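Local atomic coordinates of PHOX (Pseudomonas fluorescens, PDB entry 4A9V), a protein that hydrolyses phosphate monoesters as a beta-propeller alkaline phosphatase, using a cofactor of iron and calcium ions for phosphotransfer. Residues 151-163 / 361-373. Sequence-based numbering, arbitrary orientation. Where two conformers were deposited one is given.
Sequences ISGPAAGHELMKT and FADQAEVLIHARL. With EDO (1,2-ethanediol), chain P; EDO (1,2-ethanediol), chain H.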
# COMPACT_ATOMS: atom_id res chain seq x y z
N ILE A 151 -9.85 -13.51 -13.10
CA ILE A 151 -10.07 -13.87 -11.69
C ILE A 151 -9.75 -15.34 -11.50
O ILE A 151 -10.20 -16.17 -12.29
CB ILE A 151 -11.53 -13.64 -11.27
CG1 ILE A 151 -12.00 -12.23 -11.64
CG2 ILE A 151 -11.70 -13.88 -9.78
CD1 ILE A 151 -13.48 -12.01 -11.41
N SER A 152 -8.93 -15.66 -10.50
CA SER A 152 -8.60 -17.05 -10.21
C SER A 152 -8.77 -17.34 -8.73
O SER A 152 -9.10 -16.46 -7.93
CB SER A 152 -7.17 -17.37 -10.67
OG SER A 152 -6.99 -18.77 -10.81
N GLY A 153 -8.57 -18.60 -8.35
CA GLY A 153 -8.71 -19.02 -6.96
C GLY A 153 -10.14 -19.45 -6.66
O GLY A 153 -10.98 -19.51 -7.56
N PRO A 154 -10.43 -19.72 -5.39
CA PRO A 154 -11.67 -20.41 -5.07
C PRO A 154 -12.93 -19.63 -5.41
O PRO A 154 -13.99 -20.23 -5.57
CB PRO A 154 -11.56 -20.64 -3.57
CG PRO A 154 -10.09 -20.75 -3.33
CD PRO A 154 -9.48 -19.75 -4.26
N ALA A 155 -12.85 -18.30 -5.44
CA ALA A 155 -14.03 -17.49 -5.71
C ALA A 155 -14.25 -17.24 -7.19
O ALA A 155 -15.30 -16.74 -7.57
CB ALA A 155 -13.97 -16.18 -4.94
N ALA A 156 -13.30 -17.60 -8.04
CA ALA A 156 -13.50 -17.46 -9.48
C ALA A 156 -14.71 -18.27 -9.92
O ALA A 156 -14.88 -19.42 -9.53
CB ALA A 156 -12.26 -17.92 -10.24
N GLY A 157 -15.60 -17.64 -10.69
CA GLY A 157 -16.76 -18.33 -11.22
C GLY A 157 -17.93 -18.44 -10.26
O GLY A 157 -18.96 -19.03 -10.60
N HIS A 158 -17.81 -17.88 -9.06
CA HIS A 158 -18.90 -17.94 -8.09
C HIS A 158 -20.05 -17.09 -8.54
O HIS A 158 -19.85 -16.05 -9.18
CB HIS A 158 -18.42 -17.49 -6.72
CG HIS A 158 -19.35 -17.86 -5.60
ND1 HIS A 158 -20.32 -17.03 -5.17
CD2 HIS A 158 -19.46 -19.03 -4.86
CE1 HIS A 158 -21.00 -17.63 -4.17
NE2 HIS A 158 -20.48 -18.86 -3.99
N GLU A 159 -21.26 -17.44 -8.11
CA GLU A 159 -22.44 -16.62 -8.37
C GLU A 159 -22.24 -15.15 -7.99
O GLU A 159 -22.66 -14.26 -8.71
CB GLU A 159 -23.64 -17.20 -7.63
CG GLU A 159 -24.27 -18.40 -8.31
CD GLU A 159 -24.67 -18.12 -9.75
OE1 GLU A 159 -25.61 -17.32 -9.96
OE2 GLU A 159 -24.19 -18.85 -10.64
N LEU A 160 -21.59 -14.90 -6.85
CA LEU A 160 -21.40 -13.53 -6.37
C LEU A 160 -20.43 -12.72 -7.23
O LEU A 160 -20.32 -11.51 -7.07
CB LEU A 160 -20.89 -13.53 -4.93
CG LEU A 160 -21.90 -13.94 -3.87
CD1 LEU A 160 -21.22 -14.06 -2.52
CD2 LEU A 160 -23.06 -12.96 -3.81
N MET A 161 -19.72 -13.40 -8.12
CA MET A 161 -18.71 -12.77 -8.97
C MET A 161 -19.19 -12.59 -10.40
O MET A 161 -18.44 -12.15 -11.26
CB MET A 161 -17.42 -13.58 -8.96
CG MET A 161 -16.85 -13.80 -7.57
SD MET A 161 -16.21 -12.29 -6.80
CE MET A 161 -14.58 -12.24 -7.52
N LYS A 162 -20.44 -12.97 -10.67
CA LYS A 162 -21.03 -12.84 -11.99
C LYS A 162 -21.81 -11.53 -12.12
O LYS A 162 -22.51 -11.12 -11.20
CB LYS A 162 -21.97 -14.02 -12.27
CG LYS A 162 -21.26 -15.37 -12.31
CD LYS A 162 -22.25 -16.51 -12.46
CE LYS A 162 -21.52 -17.85 -12.52
NZ LYS A 162 -22.47 -18.99 -12.70
N THR A 163 -21.70 -10.89 -13.28
CA THR A 163 -22.44 -9.68 -13.57
C THR A 163 -23.06 -9.81 -14.96
O THR A 163 -22.75 -10.73 -15.71
CB THR A 163 -21.50 -8.46 -13.59
OG1 THR A 163 -20.54 -8.65 -14.63
CG2 THR A 163 -20.81 -8.28 -12.26
N PHE A 361 -22.15 -18.18 5.63
CA PHE A 361 -21.20 -18.53 4.58
C PHE A 361 -21.57 -19.86 3.95
O PHE A 361 -21.56 -20.90 4.62
CB PHE A 361 -19.78 -18.60 5.14
CG PHE A 361 -19.37 -17.37 5.89
CD1 PHE A 361 -19.64 -17.24 7.24
CD2 PHE A 361 -18.78 -16.30 5.23
CE1 PHE A 361 -19.33 -16.08 7.92
CE2 PHE A 361 -18.42 -15.16 5.91
CZ PHE A 361 -18.74 -15.03 7.25
N ALA A 362 -21.96 -19.83 2.69
CA ALA A 362 -22.44 -21.04 2.02
C ALA A 362 -21.29 -21.98 1.66
O ALA A 362 -21.48 -23.18 1.49
CB ALA A 362 -23.22 -20.67 0.77
N ASP A 363 -20.12 -21.40 1.41
CA ASP A 363 -19.00 -22.12 0.83
C ASP A 363 -17.74 -21.29 1.00
O ASP A 363 -17.79 -20.19 1.54
CB ASP A 363 -19.27 -22.41 -0.66
CG ASP A 363 -19.63 -21.16 -1.44
OD1 ASP A 363 -19.07 -20.09 -1.15
OD2 ASP A 363 -20.48 -21.25 -2.34
N GLN A 364 -16.60 -21.85 0.60
CA GLN A 364 -15.32 -21.19 0.83
C GLN A 364 -15.19 -19.92 -0.01
O GLN A 364 -14.60 -18.95 0.44
CB GLN A 364 -14.17 -22.15 0.54
CG GLN A 364 -12.79 -21.54 0.75
CD GLN A 364 -12.52 -21.12 2.18
OE1 GLN A 364 -13.29 -21.43 3.09
NE2 GLN A 364 -11.39 -20.46 2.39
N ALA A 365 -15.81 -19.88 -1.18
CA ALA A 365 -15.79 -18.66 -1.98
C ALA A 365 -16.36 -17.49 -1.19
O ALA A 365 -15.80 -16.39 -1.20
CB ALA A 365 -16.56 -18.85 -3.27
N GLU A 366 -17.48 -17.71 -0.52
CA GLU A 366 -18.09 -16.65 0.28
C GLU A 366 -17.25 -16.22 1.47
O GLU A 366 -17.23 -15.05 1.83
CB GLU A 366 -19.49 -17.07 0.74
CG GLU A 366 -20.46 -17.23 -0.42
CD GLU A 366 -21.91 -17.36 -0.00
OE1 GLU A 366 -22.21 -17.33 1.21
OE2 GLU A 366 -22.77 -17.40 -0.91
N VAL A 367 -16.54 -17.16 2.07
CA VAL A 367 -15.59 -16.84 3.13
C VAL A 367 -14.56 -15.83 2.63
O VAL A 367 -14.21 -14.88 3.34
CB VAL A 367 -14.90 -18.11 3.66
CG1 VAL A 367 -13.83 -17.75 4.69
CG2 VAL A 367 -15.93 -19.05 4.27
N LEU A 368 -14.07 -16.02 1.41
CA LEU A 368 -13.03 -15.16 0.85
C LEU A 368 -13.59 -13.81 0.40
O LEU A 368 -13.01 -12.76 0.69
CB LEU A 368 -12.34 -15.87 -0.31
CG LEU A 368 -11.59 -17.15 0.10
CD1 LEU A 368 -11.24 -17.95 -1.14
CD2 LEU A 368 -10.36 -16.82 0.92
N ILE A 369 -14.73 -13.82 -0.28
CA ILE A 369 -15.36 -12.59 -0.75
C ILE A 369 -15.75 -11.72 0.45
O ILE A 369 -15.66 -10.49 0.39
CB ILE A 369 -16.59 -12.92 -1.63
CG1 ILE A 369 -16.16 -13.68 -2.89
CG2 ILE A 369 -17.34 -11.66 -2.01
CD1 ILE A 369 -17.30 -14.37 -3.61
N HIS A 370 -16.16 -12.37 1.53
CA HIS A 370 -16.58 -11.70 2.76
C HIS A 370 -15.63 -11.99 3.89
O HIS A 370 -16.04 -12.18 5.04
CB HIS A 370 -18.00 -12.10 3.11
CG HIS A 370 -19.00 -11.67 2.08
ND1 HIS A 370 -20.17 -12.30 1.88
CD2 HIS A 370 -18.99 -10.59 1.20
CE1 HIS A 370 -20.86 -11.67 0.92
NE2 HIS A 370 -20.13 -10.63 0.49
N ALA A 371 -14.34 -11.89 3.61
CA ALA A 371 -13.31 -12.22 4.60
C ALA A 371 -13.46 -11.40 5.88
O ALA A 371 -13.20 -11.91 6.96
CB ALA A 371 -11.94 -12.04 4.00
N ARG A 372 -13.85 -10.13 5.77
CA ARG A 372 -14.02 -9.31 6.97
C ARG A 372 -15.03 -9.95 7.91
O ARG A 372 -14.85 -9.93 9.13
CB ARG A 372 -14.50 -7.91 6.60
CG ARG A 372 -13.42 -7.00 6.03
CD ARG A 372 -13.96 -5.59 5.82
NE ARG A 372 -12.89 -4.66 5.53
CZ ARG A 372 -13.04 -3.35 5.43
NH1 ARG A 372 -14.25 -2.80 5.49
NH2 ARG A 372 -11.98 -2.58 5.30
N LEU A 373 -16.15 -10.40 7.36
CA LEU A 373 -17.22 -10.99 8.16
C LEU A 373 -16.76 -12.30 8.78
O LEU A 373 -17.08 -12.60 9.92
CB LEU A 373 -18.47 -11.22 7.31
CG LEU A 373 -19.19 -9.93 6.91
CD1 LEU A 373 -20.39 -10.27 6.04
CD2 LEU A 373 -19.64 -9.16 8.14
C1 EDO P . -8.85 -20.86 -10.18
O1 EDO P . -10.27 -21.28 -10.19
C2 EDO P . -8.19 -21.33 -8.88
O2 EDO P . -8.00 -22.75 -8.88
C1 EDO H . -7.57 -22.10 -1.06
O1 EDO H . -7.00 -23.42 -1.11
C2 EDO H . -8.73 -22.08 -0.07
O2 EDO H . -9.31 -20.77 0.04
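Asp363, at the N-cap of helix 364-369, approaches the edge of the His158 ring. Its OD2 accepts from His158 NE2 at 2.9 Å through the syn lone pair. The bond is moderately bent, 149° at the hydrogen. OD2 lies in the ring plane, while the carboxylate stands nearly perpendicular to the ring. With CG between the backbone N and the carbonyl carbon (chi1 53°), the carboxylate folds back over the helix start, and OD1 caps Glu366 N. One carboxylate therefore holds both the helix start and the histidine.

Ala365 brings its methyl obliquely to the His158 ring, with Ala365 CB 3.3 Å from His158 CD2. The same methyl reaches Pro154 O and Ala155 in the turn 153-156.

Glu366 crosses Leu160 at about a right angle, its CG 3.9 Å from Leu160 CD1. Glu366 OE2 lies near the plane of the His158 ring, 3.7 Å from His158 CE1. Leu368 CD1 packs on Pro154 CB at 3.6 Å. Ile369 points CG1 at Ala155 CB, and its CD1 lies 3.9 Å from Leu160 CB and 4.0 Å from Met161 SD. Beyond it, the His370 side chain touches Ala212 of helix 211-216.

The other nitrogen of His158, ND1, accepts from Leu160 N, somewhat out of the ring plane but nearly straight at 173°. Both ring nitrogens are thus engaged, which fixes the ring's rotation. A leucine in place of His158 would probably leave Asp363 OD2 and Leu160 N without these mates.

The contact joins the loop after strand 148-152 to a short helix, away from the metal cofactor. With NE2 donating and ND1 accepting, His158 is probably neutral, so a directed hydrogen bond and apolar packing would outweigh charge.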